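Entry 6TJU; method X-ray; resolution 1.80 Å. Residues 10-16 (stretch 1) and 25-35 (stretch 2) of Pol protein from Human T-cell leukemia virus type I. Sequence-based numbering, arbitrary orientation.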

# COMPACT_ATOMS: atom_id res chain seq x y z
N THR A 10 10.02 3.22 6.93
CA THR A 10 8.99 2.88 5.90
C THR A 10 8.00 1.88 6.52
O THR A 10 8.45 0.98 7.27
CB THR A 10 9.64 2.37 4.59
N HIS A 11 6.70 2.03 6.24
CA HIS A 11 5.66 1.01 6.54
C HIS A 11 5.27 0.25 5.26
O HIS A 11 5.31 0.81 4.16
CB HIS A 11 4.47 1.65 7.23
CG HIS A 11 4.84 2.39 8.47
ND1 HIS A 11 4.02 3.38 8.98
CD2 HIS A 11 5.92 2.30 9.29
CE1 HIS A 11 4.57 3.85 10.08
NE2 HIS A 11 5.74 3.21 10.29
N TRP A 12 4.95 -1.03 5.42
CA TRP A 12 4.60 -1.98 4.34
C TRP A 12 3.14 -2.38 4.49
O TRP A 12 2.72 -2.68 5.60
CB TRP A 12 5.48 -3.23 4.39
CG TRP A 12 6.91 -2.92 4.12
CD1 TRP A 12 7.72 -2.09 4.83
CD2 TRP A 12 7.68 -3.39 3.02
NE1 TRP A 12 8.95 -2.04 4.26
CE2 TRP A 12 8.96 -2.83 3.15
CE3 TRP A 12 7.41 -4.22 1.95
CZ2 TRP A 12 9.98 -3.10 2.25
CZ3 TRP A 12 8.42 -4.53 1.09
CH2 TRP A 12 9.68 -3.96 1.22
N TYR A 13 2.43 -2.46 3.36
CA TYR A 13 0.99 -2.70 3.39
C TYR A 13 0.54 -3.65 2.31
O TYR A 13 0.88 -3.51 1.12
CB TYR A 13 0.17 -1.42 3.23
CG TYR A 13 0.41 -0.32 4.22
CD1 TYR A 13 -0.35 -0.22 5.38
CD2 TYR A 13 1.30 0.70 3.93
CE1 TYR A 13 -0.15 0.81 6.28
CE2 TYR A 13 1.49 1.74 4.80
CZ TYR A 13 0.77 1.80 5.98
OH TYR A 13 0.96 2.87 6.84
N TYR A 14 -0.32 -4.57 2.72
CA TYR A 14 -1.32 -5.16 1.80
C TYR A 14 -2.29 -4.05 1.39
O TYR A 14 -2.60 -3.17 2.19
CB TYR A 14 -2.08 -6.31 2.47
CG TYR A 14 -1.26 -7.52 2.88
CD1 TYR A 14 -0.97 -8.53 1.98
CD2 TYR A 14 -0.80 -7.65 4.19
CE1 TYR A 14 -0.28 -9.67 2.37
CE2 TYR A 14 -0.09 -8.78 4.59
CZ TYR A 14 0.18 -9.79 3.67
OH TYR A 14 0.90 -10.91 4.01
N PHE A 15 -2.77 -4.09 0.14
CA PHE A 15 -3.65 -3.06 -0.41
C PHE A 15 -4.68 -3.68 -1.36
O PHE A 15 -4.41 -4.73 -2.00
CB PHE A 15 -2.84 -1.90 -1.03
CG PHE A 15 -2.13 -2.22 -2.32
CD1 PHE A 15 -0.87 -2.81 -2.29
CD2 PHE A 15 -2.71 -1.96 -3.55
CE1 PHE A 15 -0.21 -3.14 -3.46
CE2 PHE A 15 -2.06 -2.32 -4.72
CZ PHE A 15 -0.81 -2.90 -4.68
N LYS A 16 -5.85 -3.03 -1.42
CA LYS A 16 -6.87 -3.21 -2.48
C LYS A 16 -7.01 -1.87 -3.21
O LYS A 16 -6.81 -0.82 -2.60
CB LYS A 16 -8.17 -3.72 -1.86
CG LYS A 16 -8.12 -5.17 -1.48
CD LYS A 16 -9.40 -5.75 -0.94
CE LYS A 16 -9.21 -7.24 -0.69
NZ LYS A 16 -10.44 -7.89 -0.18
N TRP A 25 -6.28 -9.29 -2.12
CA TRP A 25 -5.27 -8.35 -1.61
C TRP A 25 -4.05 -8.40 -2.54
O TRP A 25 -3.81 -9.43 -3.22
CB TRP A 25 -4.95 -8.68 -0.18
CG TRP A 25 -6.01 -8.38 0.82
CD1 TRP A 25 -6.88 -9.26 1.40
CD2 TRP A 25 -6.27 -7.11 1.43
NE1 TRP A 25 -7.68 -8.63 2.29
CE2 TRP A 25 -7.36 -7.30 2.32
CE3 TRP A 25 -5.73 -5.83 1.28
CZ2 TRP A 25 -7.88 -6.26 3.08
CZ3 TRP A 25 -6.30 -4.78 1.99
CH2 TRP A 25 -7.32 -5.00 2.89
N LYS A 26 -3.38 -7.25 -2.67
CA LYS A 26 -2.15 -7.08 -3.46
C LYS A 26 -1.05 -6.76 -2.41
O LYS A 26 -1.35 -6.31 -1.27
CB LYS A 26 -2.40 -6.07 -4.61
N GLY A 27 0.19 -7.04 -2.75
CA GLY A 27 1.34 -6.64 -1.90
C GLY A 27 1.80 -7.76 -0.98
O GLY A 27 1.61 -8.95 -1.28
N PRO A 28 2.39 -7.44 0.22
CA PRO A 28 2.62 -6.09 0.71
C PRO A 28 3.60 -5.29 -0.15
O PRO A 28 4.45 -5.90 -0.84
CB PRO A 28 3.24 -6.30 2.10
CG PRO A 28 2.80 -7.68 2.51
CD PRO A 28 2.75 -8.45 1.22
N GLN A 29 3.45 -3.98 -0.13
CA GLN A 29 4.33 -3.01 -0.81
C GLN A 29 4.79 -1.99 0.22
O GLN A 29 4.00 -1.57 1.11
CB GLN A 29 3.61 -2.21 -1.91
CG GLN A 29 3.57 -2.85 -3.26
CD GLN A 29 4.93 -3.22 -3.80
OE1 GLN A 29 5.98 -2.62 -3.51
NE2 GLN A 29 4.88 -4.26 -4.60
N GLU A 30 6.02 -1.53 0.06
CA GLU A 30 6.58 -0.41 0.87
C GLU A 30 5.92 0.91 0.45
O GLU A 30 5.88 1.24 -0.75
CB GLU A 30 8.09 -0.35 0.72
CG GLU A 30 8.76 0.70 1.58
CD GLU A 30 10.24 0.74 1.32
OE1 GLU A 30 10.69 0.13 0.34
OE2 GLU A 30 10.92 1.36 2.08
N ALA A 31 5.36 1.63 1.42
CA ALA A 31 4.70 2.93 1.19
C ALA A 31 5.79 3.95 0.85
O ALA A 31 6.89 3.89 1.47
CB ALA A 31 3.85 3.36 2.36
N LEU A 32 5.53 4.78 -0.16
CA LEU A 32 6.49 5.80 -0.61
C LEU A 32 6.27 7.05 0.22
O LEU A 32 7.23 7.74 0.47
CB LEU A 32 6.28 6.13 -2.08
CG LEU A 32 6.51 4.98 -3.06
CD1 LEU A 32 6.31 5.46 -4.47
CD2 LEU A 32 7.91 4.36 -2.92
N GLN A 33 5.03 7.32 0.60
CA GLN A 33 4.72 8.36 1.59
C GLN A 33 3.40 8.03 2.25
O GLN A 33 2.58 7.30 1.62
CB GLN A 33 4.63 9.72 0.92
CG GLN A 33 4.98 10.84 1.87
CD GLN A 33 5.31 11.99 0.99
OE1 GLN A 33 4.53 12.92 0.86
NE2 GLN A 33 6.42 11.85 0.28
N GLU A 34 3.23 8.60 3.45
CA GLU A 34 2.02 8.54 4.32
C GLU A 34 1.44 9.95 4.55
O GLU A 34 2.19 10.90 4.70
CB GLU A 34 2.41 7.99 5.70
CG GLU A 34 3.33 6.80 5.65
CD GLU A 34 2.57 5.53 5.90
OE1 GLU A 34 3.21 4.48 6.17
OE2 GLU A 34 1.35 5.62 5.83
N ALA A 35 0.12 10.06 4.61
CA ALA A 35 -0.62 11.30 4.91
C ALA A 35 -1.81 10.90 5.77
O ALA A 35 -2.00 9.69 5.96
CB ALA A 35 -1.06 11.95 3.63

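Antiparallel strands are joined by their backbones, but the fit between them is finished by side chains that lie across the neighboring strand. This pair from the HTLV-1 Pol protein is a compact example. Strand 12-15 runs against strand 26-30 with 155° between their directions and an axial approach of 4.2 Å, and the two stretches together bury 933 Å².

The backbone ladder has two well-formed rungs and an irregularity between them. Tyr13 and Gln29 exchange a reciprocal pair of hydrogen bonds, Tyr13 N to Gln29 O and Gln29 N to Tyr13 O, both 2.9 Å. Phe15 and Lys26 do the same, with Phe15 N to Lys26 O at 3.0 Å and Lys26 N to Phe15 O at 2.8 Å. One residue, Tyr14, lies between the rungs on the first strand and two, Gly27 and Pro28, on the second, so the register slips by one in a beta bulge. Gly27 and Pro28, joined by a cis peptide bond, occupy this step. Glycine suits the site on two counts: a CB on Gly27 would lie 2.9 Å from Tyr13 O, a clash, and the residue's backbone angles would jam it against the preceding carbonyl. Beyond the strand end, Ala31 N donates to His11 O at 2.9 Å and extends the ladder.

Strand 12-15 offers broad aromatic faces, and strand 26-30 lays aliphatic groups on them. The Pro28 ring lies over the face of Tyr14, its CG 3.6 Å from the ring centroid of Tyr14, so that the puckered proline ring sits against the flat face of the tyrosine. On the face of the sheet shared by Trp12 and Glu30, the extended Glu30 chain crosses the indole, with Glu30 CB 3.6 Å from the centroid of the Trp12 six-membered ring. Lys26 CB, the last atom modelled in that side chain, rests over the Phe15 ring, 3.8 Å from the ring centroid. In each case an aliphatic C-H group packs on the pi face, a weak contact that rests mostly on dispersion and close fit.

Lys16 repeats the motif with a charge added. Its chain, m at chi1 and t from chi2 to chi4, passes over Trp25, placing Lys16 CE 3.5 Å and Lys16 NZ 4.0 Å from the centroid of the Trp25 five-membered ring; the methylene supplies close packing and the ammonium a cation-pi attraction.

Tyr13 uses its edge instead. Ala31 CB fits beside the ring, 3.8 Å from Tyr13 CE2, while farther out Tyr13 OH donates a hydrogen bond to Glu34 OE1 at 2.8 Å. Glu34 OE1 also lies 3.1 Å from His11 ND1, so three polar side chains gather beyond the small alanine.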